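PDB 4APL: apical membrane antigen 1 from Neospora caninum, which probably acts in host-cell invasion as a parasite surface protein, binding a rhoptry neck protein partner at the moving junction. Local coordinates for residues A[49-53]-A[295-299]; A[390-395]-A[416-420]. The contacts are given in a common frame with arbitrary orientation. Residue numbers count along the deposited sequence, not the author numbering.

Interaction 1: residues A[49-53]-A[295-299]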
ATOM      1  N   LYS A  49      -6.598 -28.856  -2.596  1.00 46.25           N
ATOM      2  CA  LYS A  49      -5.353 -28.139  -2.295  1.00 43.82           C
ATOM      3  C   LYS A  49      -5.576 -26.797  -1.591  1.00 42.24           C
ATOM      4  O   LYS A  49      -6.637 -26.183  -1.708  1.00 42.18           O
ATOM      5  CB  LYS A  49      -4.521 -27.935  -3.567  1.00 46.57           C
ATOM      6  CG  LYS A  49      -3.670 -29.134  -3.974  1.00 49.38           C
ATOM      7  CD  LYS A  49      -2.938 -28.887  -5.289  1.00 49.24           C
ATOM      8  CE  LYS A  49      -2.563 -30.196  -5.976  1.00 50.80           C
ATOM      9  NZ  LYS A  49      -2.807 -30.157  -7.450  1.00 48.58           N
ATOM     10  N   LEU A  50      -4.549 -26.350  -0.873  1.00 41.16           N
ATOM     11  CA  LEU A  50      -4.592 -25.131  -0.068  1.00 39.55           C
ATOM     12  C   LEU A  50      -3.729 -24.044  -0.725  1.00 41.29           C
ATOM     13  O   LEU A  50      -2.560 -24.273  -1.051  1.00 43.98           O
ATOM     14  CB  LEU A  50      -4.066 -25.438   1.340  1.00 38.57           C
ATOM     15  CG  LEU A  50      -4.663 -24.771   2.580  1.00 35.91           C
ATOM     16  CD1 LEU A  50      -6.153 -24.530   2.431  1.00 35.55           C
ATOM     17  CD2 LEU A  50      -4.404 -25.652   3.783  1.00 35.98           C
ATOM     18  N   TYR A  51      -4.306 -22.863  -0.922  1.00 39.34           N
ATOM     19  CA  TYR A  51      -3.655 -21.824  -1.717  1.00 35.27           C
ATOM     20  C   TYR A  51      -3.544 -20.533  -0.957  1.00 34.82           C
ATOM     21  O   TYR A  51      -4.413 -20.199  -0.143  1.00 37.09           O
ATOM     22  CB  TYR A  51      -4.428 -21.571  -3.001  1.00 33.62           C
ATOM     23  CG  TYR A  51      -4.435 -22.757  -3.922  1.00 33.72           C
ATOM     24  CD1 TYR A  51      -3.382 -22.983  -4.799  1.00 32.42           C
ATOM     25  CD2 TYR A  51      -5.485 -23.668  -3.901  1.00 33.19           C
ATOM     26  CE1 TYR A  51      -3.386 -24.073  -5.649  1.00 33.40           C
ATOM     27  CE2 TYR A  51      -5.494 -24.763  -4.744  1.00 33.18           C
ATOM     28  CZ  TYR A  51      -4.443 -24.961  -5.615  1.00 31.65           C
ATOM     29  OH  TYR A  51      -4.443 -26.053  -6.438  1.00 28.24           O
ATOM     30  N   ARG A  52      -2.478 -19.797  -1.240  1.00 31.40           N
ATOM     31  CA  ARG A  52      -2.281 -18.496  -0.622  1.00 28.30           C
ATOM     32  C   ARG A  52      -3.194 -17.459  -1.263  1.00 25.38           C
ATOM     33  O   ARG A  52      -3.564 -17.586  -2.429  1.00 24.59           O
ATOM     34  CB  ARG A  52      -0.814 -18.086  -0.690  1.00 26.92           C
ATOM     35  CG  ARG A  52       0.089 -19.040   0.068  1.00 26.89           C
ATOM     36  CD  ARG A  52       1.444 -18.426   0.347  1.00 27.14           C
ATOM     37  NE  ARG A  52       1.424 -17.550   1.516  1.00 26.29           N
ATOM     38  CZ  ARG A  52       2.450 -16.791   1.890  1.00 26.53           C
ATOM     39  NH1 ARG A  52       3.575 -16.801   1.182  1.00 26.40           N
ATOM     40  NH2 ARG A  52       2.353 -16.017   2.963  1.00 27.33           N
ATOM     41  N   GLU A  53      -3.604 -16.474  -0.475  1.00 23.73           N
ATOM     42  CA  GLU A  53      -4.641 -15.542  -0.891  1.00 25.08           C
ATOM     43  C   GLU A  53      -4.326 -14.147  -0.403  1.00 26.47           C
ATOM     44  O   GLU A  53      -4.038 -13.941   0.780  1.00 29.34           O
ATOM     45  CB  GLU A  53      -6.009 -15.967  -0.347  1.00 24.78           C
ATOM     46  CG  GLU A  53      -7.195 -15.237  -0.969  1.00 23.95           C
ATOM     47  CD  GLU A  53      -8.475 -15.377  -0.155  1.00 23.66           C
ATOM     48  OE1 GLU A  53      -8.410 -15.353   1.089  1.00 22.77           O
ATOM     49  OE2 GLU A  53      -9.559 -15.479  -0.762  1.00 23.57           O
ATOM     50  N   TRP A 295      -1.774 -19.497  -8.862  1.00 38.21           N
ATOM     51  CA  TRP A 295      -1.765 -19.133  -7.441  1.00 37.53           C
ATOM     52  C   TRP A 295      -0.603 -19.751  -6.724  1.00 38.71           C
ATOM     53  O   TRP A 295      -0.174 -20.846  -7.073  1.00 40.39           O
ATOM     54  CB  TRP A 295      -3.055 -19.574  -6.749  1.00 37.73           C
ATOM     55  CG  TRP A 295      -4.332 -19.231  -7.476  1.00 37.32           C
ATOM     56  CD1 TRP A 295      -4.601 -18.105  -8.254  1.00 38.92           C
ATOM     57  CD2 TRP A 295      -5.579 -20.000  -7.486  1.00 38.31           C
ATOM     58  NE1 TRP A 295      -5.878 -18.139  -8.746  1.00 37.97           N
ATOM     59  CE2 TRP A 295      -6.523 -19.242  -8.323  1.00 37.78           C
ATOM     60  CE3 TRP A 295      -5.993 -21.199  -6.916  1.00 38.65           C
ATOM     61  CZ2 TRP A 295      -7.813 -19.685  -8.562  1.00 35.44           C
ATOM     62  CZ3 TRP A 295      -7.298 -21.634  -7.165  1.00 37.64           C
ATOM     63  CH2 TRP A 295      -8.182 -20.895  -7.974  1.00 37.32           C
ATOM     64  N   PRO A 296      -0.085 -19.071  -5.689  1.00 41.46           N
ATOM     65  CA  PRO A 296       0.922 -19.706  -4.842  1.00 40.37           C
ATOM     66  C   PRO A 296       0.302 -20.784  -3.967  1.00 39.95           C
ATOM     67  O   PRO A 296      -0.848 -20.663  -3.540  1.00 38.35           O
ATOM     68  CB  PRO A 296       1.438 -18.555  -3.961  1.00 38.29           C
ATOM     69  CG  PRO A 296       0.990 -17.305  -4.633  1.00 39.47           C
ATOM     70  CD  PRO A 296      -0.293 -17.658  -5.328  1.00 41.59           C
ATOM     71  N   VAL A 297       1.083 -21.816  -3.685  1.00 41.18           N
ATOM     72  CA  VAL A 297       0.658 -22.898  -2.819  1.00 42.50           C
ATOM     73  C   VAL A 297       0.961 -22.559  -1.363  1.00 42.80           C
ATOM     74  O   VAL A 297       1.838 -21.747  -1.079  1.00 43.06           O
ATOM     75  CB  VAL A 297       1.380 -24.204  -3.215  1.00 45.63           C
ATOM     76  CG1 VAL A 297       0.819 -25.400  -2.451  1.00 47.08           C
ATOM     77  CG2 VAL A 297       1.266 -24.423  -4.718  1.00 42.93           C
ATOM     78  N   HIS A 298       0.210 -23.163  -0.446  1.00 46.75           N
ATOM     79  CA  HIS A 298       0.533 -23.132   0.980  1.00 49.48           C
ATOM     80  C   HIS A 298       1.756 -23.965   1.264  1.00 52.38           C
ATOM     81  O   HIS A 298       1.965 -25.002   0.636  1.00 53.05           O
ATOM     82  CB  HIS A 298      -0.660 -23.646   1.785  1.00 49.73           C
ATOM     83  CG  HIS A 298      -0.401 -23.770   3.269  1.00 49.78           C
ATOM     84  ND1 HIS A 298      -1.096 -23.071   4.182  1.00 51.94           N
ATOM     85  CD2 HIS A 298       0.482 -24.580   3.983  1.00 49.05           C
ATOM     86  CE1 HIS A 298      -0.667 -23.399   5.421  1.00 50.43           C
ATOM     87  NE2 HIS A 298       0.306 -24.314   5.295  1.00 47.63           N
ATOM     88  N   GLU A 299       2.598 -23.488   2.182  1.00 59.14           N
ATOM     89  CA  GLU A 299       3.693 -24.282   2.758  1.00 64.75           C
ATOM     90  C   GLU A 299       3.690 -24.084   4.271  1.00 64.57           C
ATOM     91  O   GLU A 299       3.061 -23.149   4.767  1.00 63.75           O
ATOM     92  CB  GLU A 299       5.051 -23.855   2.188  1.00 71.99           C
ATOM     93  CG  GLU A 299       5.143 -23.857   0.668  1.00 79.72           C
ATOM     94  CD  GLU A 299       5.571 -22.506   0.113  1.00 88.66           C
ATOM     95  OE1 GLU A 299       6.775 -22.165   0.205  1.00 86.20           O
ATOM     96  OE2 GLU A 299       4.694 -21.780  -0.413  1.00 87.35           O
TER
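Trp295 makes the first contact. The edge of its six-membered ring points at the face of Tyr51, a T-shaped pair with centroids 5.2 Å apart and planes at 82°. Tyr154 stacks on Trp295 as well, so this end of the contact is an aromatic cluster. Pro296 then gives its carbonyl to the strand: Arg52 N donates to Pro296 O at 2.9 Å, and the same oxygen lies 3.5 Å from Tyr51 CA, a CA-H...O contact. Val297 sits opposite Tyr51. The two form a single antiparallel bridge, a non-hydrogen-bonded pair with CA atoms 4.6 Å apart. Tyr51 is also backbone-bonded to Lys44, so the loop borders the 42-46/49-53 hairpin along its other edge. This is consistent with the AMA1 fold, in which a long domain II loop reaches over domain I. Past the bridge, Val297 O lies 3.4 Å from Arg52 CG. The guanidinium of Arg52 runs on to the carbonyls of Pro303 and Asp278. His298 N closes the bridge by donating to Leu50 O at 3.0 Å. Leu50 CD2 lies over one face of the His298 ring, whose ND1 has a weak hydrogen bond to Asp43.

Interaction 2: residues A[390-395]-A[416-420]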
ATOM      1  N   VAL A 390      15.429  15.479  28.785  1.00 49.63           N
ATOM      2  CA  VAL A 390      16.788  15.876  29.139  1.00 48.32           C
ATOM      3  C   VAL A 390      17.829  15.251  28.219  1.00 48.92           C
ATOM      4  O   VAL A 390      18.884  15.833  27.980  1.00 46.77           O
ATOM      5  CB  VAL A 390      17.121  15.530  30.603  1.00 47.70           C
ATOM      6  CG1 VAL A 390      16.184  16.271  31.548  1.00 44.18           C
ATOM      7  CG2 VAL A 390      17.051  14.023  30.829  1.00 51.11           C
ATOM      8  N   GLN A 391      17.514  14.069  27.698  1.00 54.09           N
ATOM      9  CA  GLN A 391      18.436  13.321  26.851  1.00 55.43           C
ATOM     10  C   GLN A 391      18.671  14.047  25.529  1.00 51.69           C
ATOM     11  O   GLN A 391      19.685  13.833  24.863  1.00 54.29           O
ATOM     12  CB  GLN A 391      17.897  11.904  26.605  1.00 60.79           C
ATOM     13  CG  GLN A 391      18.528  11.176  25.424  1.00 64.34           C
ATOM     14  CD  GLN A 391      17.490  10.542  24.510  1.00 65.76           C
ATOM     15  OE1 GLN A 391      17.478   9.322  24.331  1.00 66.09           O
ATOM     16  NE2 GLN A 391      16.605  11.367  23.937  1.00 62.69           N
ATOM     17  N   ALA A 392      17.738  14.919  25.164  1.00 46.33           N
ATOM     18  CA  ALA A 392      17.836  15.658  23.911  1.00 44.47           C
ATOM     19  C   ALA A 392      17.800  17.161  24.133  1.00 44.45           C
ATOM     20  O   ALA A 392      17.895  17.934  23.182  1.00 45.35           O
ATOM     21  CB  ALA A 392      16.723  15.238  22.966  1.00 43.27           C
ATOM     22  N   CYS A 393      17.662  17.562  25.396  1.00 44.79           N
ATOM     23  CA  CYS A 393      17.489  18.966  25.789  1.00 43.65           C
ATOM     24  C   CYS A 393      16.586  19.788  24.873  1.00 40.43           C
ATOM     25  O   CYS A 393      16.914  20.928  24.528  1.00 39.12           O
ATOM     26  CB  CYS A 393      18.836  19.667  25.996  1.00 47.02           C
ATOM     27  SG  CYS A 393      18.883  20.685  27.494  1.00 52.26           S
ATOM     28  N   LYS A 394      15.467  19.185  24.468  1.00 38.14           N
ATOM     29  CA  LYS A 394      14.320  19.911  23.920  1.00 35.51           C
ATOM     30  C   LYS A 394      13.044  19.562  24.701  1.00 35.23           C
ATOM     31  O   LYS A 394      13.037  18.645  25.547  1.00 33.49           O
ATOM     32  CB  LYS A 394      14.124  19.624  22.420  1.00 33.88           C
ATOM     33  CG  LYS A 394      15.399  19.528  21.585  1.00 36.15           C
ATOM     34  CD  LYS A 394      16.237  20.802  21.605  1.00 36.92           C
ATOM     35  CE  LYS A 394      16.123  21.576  20.301  1.00 39.18           C
ATOM     36  NZ  LYS A 394      16.425  23.026  20.475  1.00 39.93           N
ATOM     37  N   ARG A 395      11.978  20.318  24.438  1.00 31.75           N
ATOM     38  CA  ARG A 395      10.663  20.025  25.000  1.00 29.23           C
ATOM     39  C   ARG A 395       9.589  20.193  23.938  1.00 29.20           C
ATOM     40  O   ARG A 395       9.755  20.956  22.982  1.00 29.64           O
ATOM     41  CB  ARG A 395      10.366  20.903  26.227  1.00 28.80           C
ATOM     42  CG  ARG A 395      10.175  22.385  25.928  1.00 29.03           C
ATOM     43  CD  ARG A 395      10.331  23.254  27.171  1.00 28.15           C
ATOM     44  NE  ARG A 395      10.355  24.673  26.826  1.00 27.75           N
ATOM     45  CZ  ARG A 395       9.812  25.631  27.569  1.00 28.83           C
ATOM     46  NH1 ARG A 395       9.207  25.323  28.707  1.00 29.82           N
ATOM     47  NH2 ARG A 395       9.859  26.896  27.172  1.00 28.15           N
ATOM     48  N   GLU A 416      15.612  24.498  33.268  1.00 45.17           N
ATOM     49  CA  GLU A 416      15.530  23.112  32.801  1.00 45.49           C
ATOM     50  C   GLU A 416      16.851  22.570  32.246  1.00 45.01           C
ATOM     51  O   GLU A 416      17.152  21.391  32.418  1.00 42.60           O
ATOM     52  CB  GLU A 416      14.421  22.968  31.754  1.00 44.04           C
ATOM     53  CG  GLU A 416      13.010  23.054  32.316  1.00 41.85           C
ATOM     54  CD  GLU A 416      11.961  23.242  31.235  1.00 40.02           C
ATOM     55  OE1 GLU A 416      12.280  23.851  30.191  1.00 39.72           O
ATOM     56  OE2 GLU A 416      10.815  22.782  31.429  1.00 38.19           O
ATOM     57  N   GLN A 417      17.626  23.445  31.597  1.00 47.15           N
ATOM     58  CA  GLN A 417      18.881  23.088  30.906  1.00 47.01           C
ATOM     59  C   GLN A 417      19.977  22.544  31.837  1.00 46.21           C
ATOM     60  O   GLN A 417      20.958  21.952  31.386  1.00 44.81           O
ATOM     61  CB  GLN A 417      19.428  24.302  30.135  1.00 45.46           C
ATOM     62  CG  GLN A 417      18.775  24.575  28.783  1.00 44.64           C
ATOM     63  CD  GLN A 417      19.499  25.650  27.981  1.00 43.56           C
ATOM     64  OE1 GLN A 417      18.878  26.451  27.284  1.00 42.27           O
ATOM     65  NE2 GLN A 417      20.821  25.673  28.084  1.00 43.92           N
ATOM     66  N   ASN A 418      19.813  22.766  33.133  1.00 48.13           N
ATOM     67  CA  ASN A 418      20.801  22.338  34.104  1.00 53.38           C
ATOM     68  C   ASN A 418      20.615  20.880  34.496  1.00 57.91           C
ATOM     69  O   ASN A 418      21.202  20.417  35.475  1.00 69.54           O
ATOM     70  CB  ASN A 418      20.760  23.232  35.348  1.00 53.37           C
ATOM     71  CG  ASN A 418      21.179  24.661  35.057  1.00 54.79           C
ATOM     72  OD1 ASN A 418      20.818  25.581  35.789  1.00 58.40           O
ATOM     73  ND2 ASN A 418      21.943  24.855  33.986  1.00 52.55           N
ATOM     74  N   ASP A 419      19.780  20.166  33.745  1.00 55.64           N
ATOM     75  CA  ASP A 419      19.669  18.712  33.888  1.00 57.61           C
ATOM     76  C   ASP A 419      20.107  17.998  32.609  1.00 60.83           C
ATOM     77  O   ASP A 419      20.031  16.767  32.511  1.00 60.89           O
ATOM     78  CB  ASP A 419      18.246  18.302  34.266  1.00 55.37           C
ATOM     79  CG  ASP A 419      17.869  18.730  35.669  1.00 59.52           C
ATOM     80  OD1 ASP A 419      18.775  19.105  36.448  1.00 57.34           O
ATOM     81  OD2 ASP A 419      16.661  18.686  35.993  1.00 61.11           O
ATOM     82  N   CYS A 420      20.571  18.781  31.638  1.00 53.77           N
ATOM     83  CA  CYS A 420      21.184  18.236  30.440  1.00 52.11           C
ATOM     84  C   CYS A 420      22.701  18.161  30.611  1.00 54.48           C
ATOM     85  O   CYS A 420      23.336  17.170  30.233  1.00 54.17           O
ATOM     86  CB  CYS A 420      20.821  19.095  29.229  1.00 51.62           C
ATOM     87  SG  CYS A 420      19.038  19.320  29.008  1.00 51.22           S
TER
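This is a disulfide contact on the surface, at the C-terminal end of the modelled chain. It joins the turn leading into strand 394-401 to the segment that follows the short helix 414-417. Cys393 SG and Cys420 SG are bonded at 2.0 Å, with chi3 at 90°, close to the unstrained value. No hydrogen bond runs between the segments, so the covalent link is the main tie. Each cysteine sits in a tight piece of backbone. Cys393 has positive phi and psi (40° and 43°). Together with Lys394 it faces Asp389 in a G1 beta bulge, and its CA-to-CB bond points toward the other segment. Cys420 ends a type I beta turn that starts at Gln417, closed by Cys420 N to Gln417 O at 3.2 Å. Small contacts fill in around the sulfurs. Val390 O lies 3.6 Å from Cys420 SG, and Val390 CB is 3.7 Å from Asp419 O. Gln417 CG is 4.1 Å from Cys393 SG. Farther along, Arg395 NH1 and Glu416 OE1 form a long salt bridge of 3.7 Å. The oxygen lies well out of the guanidinium plane, so only the charges attract. Both groups have better partners: Arg395 NE bonds to Asp411 O, and Glu416 OE1 accepts from Thr413 N. Cys388, half of the Cys388-Cys412 disulfide, touches both Cys393 and Glu416. With Cys376-Cys400 there are three disulfides around a small antiparallel sheet. They pair first with fourth, second with fifth and third with sixth cysteine, the order of a cystine knot, consistent with the cystine-knot-like domain III of AMA1.

Overall arrangement
After helix 17-24 the chain forms the hairpin 42-46/49-53. It then runs through much of the fold before residues 295-299 return to strand 49-53. Interaction 1 thus closes a loop of 241 residues and ties the early hairpin to the long loop between helix 262-271 and strand 312-317. Interaction 2 opens later. It closes only 20 residues, most of them in strands 394-401 and 404-411, and stays within the C-terminal part. The two neither nest nor cross; they follow in series. The centres of interactions 1 and 2 are about 54 Å apart and their nearest atoms about 36 Å apart. They lie on opposite sides of the chain's centre.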